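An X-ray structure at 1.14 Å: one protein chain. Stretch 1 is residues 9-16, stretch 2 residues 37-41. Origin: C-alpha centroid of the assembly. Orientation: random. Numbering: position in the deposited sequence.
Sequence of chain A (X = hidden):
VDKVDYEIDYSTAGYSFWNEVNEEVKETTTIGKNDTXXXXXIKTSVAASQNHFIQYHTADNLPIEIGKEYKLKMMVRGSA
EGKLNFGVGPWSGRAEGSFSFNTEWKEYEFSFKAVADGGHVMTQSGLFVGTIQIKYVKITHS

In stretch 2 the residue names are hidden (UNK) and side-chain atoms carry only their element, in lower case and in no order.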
# COMPACT_ATOMS: atom_id res chain seq x y z
N ASP A 9 -1.05 -4.39 10.95
CA ASP A 9 -0.36 -5.63 10.76
C ASP A 9 -1.36 -6.68 10.26
O ASP A 9 -2.18 -7.23 11.03
CB ASP A 9 0.35 -6.06 12.03
CG ASP A 9 1.02 -7.37 11.91
OD1 ASP A 9 1.19 -7.93 10.81
OD2 ASP A 9 1.48 -7.93 12.97
N TYR A 10 -1.31 -7.05 8.98
CA TYR A 10 -2.25 -7.95 8.34
C TYR A 10 -1.95 -9.41 8.71
O TYR A 10 -2.77 -10.30 8.41
CB TYR A 10 -2.30 -7.79 6.86
CG TYR A 10 -2.80 -6.40 6.46
CD1 TYR A 10 -4.11 -6.02 6.70
CD2 TYR A 10 -1.97 -5.49 5.86
CE1 TYR A 10 -4.55 -4.79 6.36
CE2 TYR A 10 -2.43 -4.22 5.52
CZ TYR A 10 -3.74 -3.86 5.77
OH TYR A 10 -4.23 -2.63 5.40
N SER A 11 -0.88 -9.64 9.47
CA SER A 11 -0.58 -10.95 10.06
C SER A 11 -1.78 -11.36 10.79
O SER A 11 -2.07 -12.61 10.82
CB SER A 11 0.65 -10.92 11.05
OG SER A 11 1.90 -10.34 10.45
N THR A 12 -2.46 -10.49 11.52
CA THR A 12 -3.65 -10.69 12.23
C THR A 12 -4.84 -9.81 11.80
O THR A 12 -5.97 -10.35 11.84
CB THR A 12 -3.43 -10.52 13.74
OG1 THR A 12 -2.99 -9.18 14.03
CG2 THR A 12 -2.31 -11.53 14.28
N ALA A 13 -4.70 -8.51 11.49
CA ALA A 13 -5.81 -7.62 11.14
C ALA A 13 -6.55 -8.02 9.91
O ALA A 13 -5.90 -8.47 8.94
CB ALA A 13 -5.30 -6.19 10.89
N GLY A 14 -7.86 -7.86 9.86
CA GLY A 14 -8.60 -7.94 8.61
C GLY A 14 -8.48 -6.68 7.79
O GLY A 14 -7.62 -5.83 8.10
N TYR A 15 -9.27 -6.58 6.77
CA TYR A 15 -9.24 -5.48 5.85
C TYR A 15 -10.57 -4.81 5.69
O TYR A 15 -11.55 -5.45 5.23
CB TYR A 15 -8.69 -5.89 4.45
CG TYR A 15 -8.50 -4.76 3.50
CD1 TYR A 15 -7.45 -3.86 3.68
CD2 TYR A 15 -9.33 -4.52 2.46
CE1 TYR A 15 -7.20 -2.80 2.82
CE2 TYR A 15 -9.14 -3.48 1.60
CZ TYR A 15 -8.08 -2.61 1.77
OH TYR A 15 -7.94 -1.57 0.85
N SER A 16 -10.65 -3.52 6.01
CA SER A 16 -11.87 -2.76 5.92
C SER A 16 -11.65 -1.43 5.23
O SER A 16 -12.58 -0.59 5.14
CB SER A 16 -12.47 -2.49 7.30
OG SER A 16 -12.86 -3.69 7.96
N UNK A 37 -1.72 -17.20 4.35
CA UNK A 37 -0.42 -16.44 4.39
C UNK A 37 -0.46 -15.41 5.50
O UNK A 37 0.60 -15.13 6.10
c UNK A 37 -0.17 -15.86 3.07
o UNK A 37 2.14 -17.32 2.28
c UNK A 37 1.21 -15.17 2.82
c UNK A 37 2.38 -16.13 2.77
o UNK A 37 3.55 -15.83 3.22
N UNK A 38 -1.60 -14.82 5.85
CA UNK A 38 -1.70 -13.79 6.79
C UNK A 38 -1.26 -12.41 6.21
O UNK A 38 -0.27 -11.81 6.67
N UNK A 39 -1.92 -11.92 5.17
CA UNK A 39 -1.55 -10.73 4.44
C UNK A 39 -2.71 -10.15 3.71
O UNK A 39 -3.68 -10.88 3.38
c UNK A 39 -0.40 -11.02 3.49
s UNK A 39 -0.71 -12.21 2.22
N UNK A 40 -2.65 -8.87 3.39
CA UNK A 40 -3.51 -8.28 2.37
C UNK A 40 -3.07 -8.81 1.01
O UNK A 40 -1.86 -8.88 0.75
c UNK A 40 -5.71 -6.22 1.52
c UNK A 40 -3.43 -6.76 2.46
c UNK A 40 -4.20 -5.97 1.47
c UNK A 40 -3.94 -4.50 1.64
N UNK A 41 -3.98 -9.14 0.12
CA UNK A 41 -3.66 -9.70 -1.18
C UNK A 41 -4.45 -8.99 -2.27
O UNK A 41 -5.67 -8.83 -2.18
c UNK A 41 -3.94 -11.20 -1.16
c UNK A 41 -3.53 -13.48 -2.25
c UNK A 41 -3.61 -11.94 -2.43
o UNK A 41 -4.38 -14.12 -2.95
o UNK A 41 -2.69 -14.01 -1.59

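Position 37 carries three side-chain carbons in an unbranched run, the third bearing two oxygens, and none of them touches stretch 1. A terminal carboxylate on a chain of this length identifies glutamate. The side chain of E37 is out of reach of stretch 1, and its carboxylate is hydrogen-bonded elsewhere in the structure.

Position 38 has no side-chain atoms, and its main chain lies against Y10 and S11; it is glycine. The backbone agrees: at phi/psi of 78/60° a CB would be jammed against the carbonyl oxygen of the preceding residue, and an ideal CB would also lie 3.4 Å from S11 O. With nothing beyond its main chain, G38 lets the two backbones approach closely, G38 CA lying 4.5 Å from S11 CA. Its carbonyl oxygen receives a CA-H...O contact from S11, with S11 CA 3.5 Å from G38 O and an angle of 140° at the hydrogen. The same G38 O lies 3.4 Å from Y10 O; as both atoms are acceptors, this is proximity without a hydrogen bond.

At position 39 one carbon is followed by one sulfur, and neither touches stretch 1, though the backbone meets Y10; the side chain is that of cysteine. The CA-to-CB bond of C39 points away from stretch 1, and chi1 is p. What touches is its backbone: C39 N lies 3.7 Å from Y10 O, with no hydrogen bond between them.

Position 40 has four side-chain carbons, forked at the second, with no heteroatom, and they lie against the rings of Y10 and Y15. Two methyls on the second carbon make it leucine, where isoleucine would fork at the first. The CA-to-CB bond of L40 points toward stretch 1; with chi1 t and chi2 p, the side chain meets two aromatic rings. Its CB sits over a face of the Y10 ring, 4.0 Å from the centroid and 14° off the normal, while its CD1 lies over a face of the Y15 ring, 3.8 Å from the centroid and 18° off the normal. Both are CH-pi contacts; the closest approach to the second ring is 3.6 Å, between L40 CD1 and Y15 CD1.

Position 41 again shows three carbons in line, the third carrying two oxygens, with no contact to stretch 1: glutamate. Extended through chi1 and chi2, both t, E41 stays out of reach.

The contact buries 262 Å² in total and contains no hydrogen bond between the stretches. Stretch 1 holds its own turn together, A13 N donating to D9 O at 2.9 Å and S11 OG to D9 OD1 at 2.5 Å. Against this turn the bare backbone of G38 packs closely, and beyond it L40 supplies the apolar contacts, its CB over a face of the Y10 ring and its CD1 over a face of the Y15 ring, with CD2 also close to both.

Stretch 2, residues 37-41: EGCLE
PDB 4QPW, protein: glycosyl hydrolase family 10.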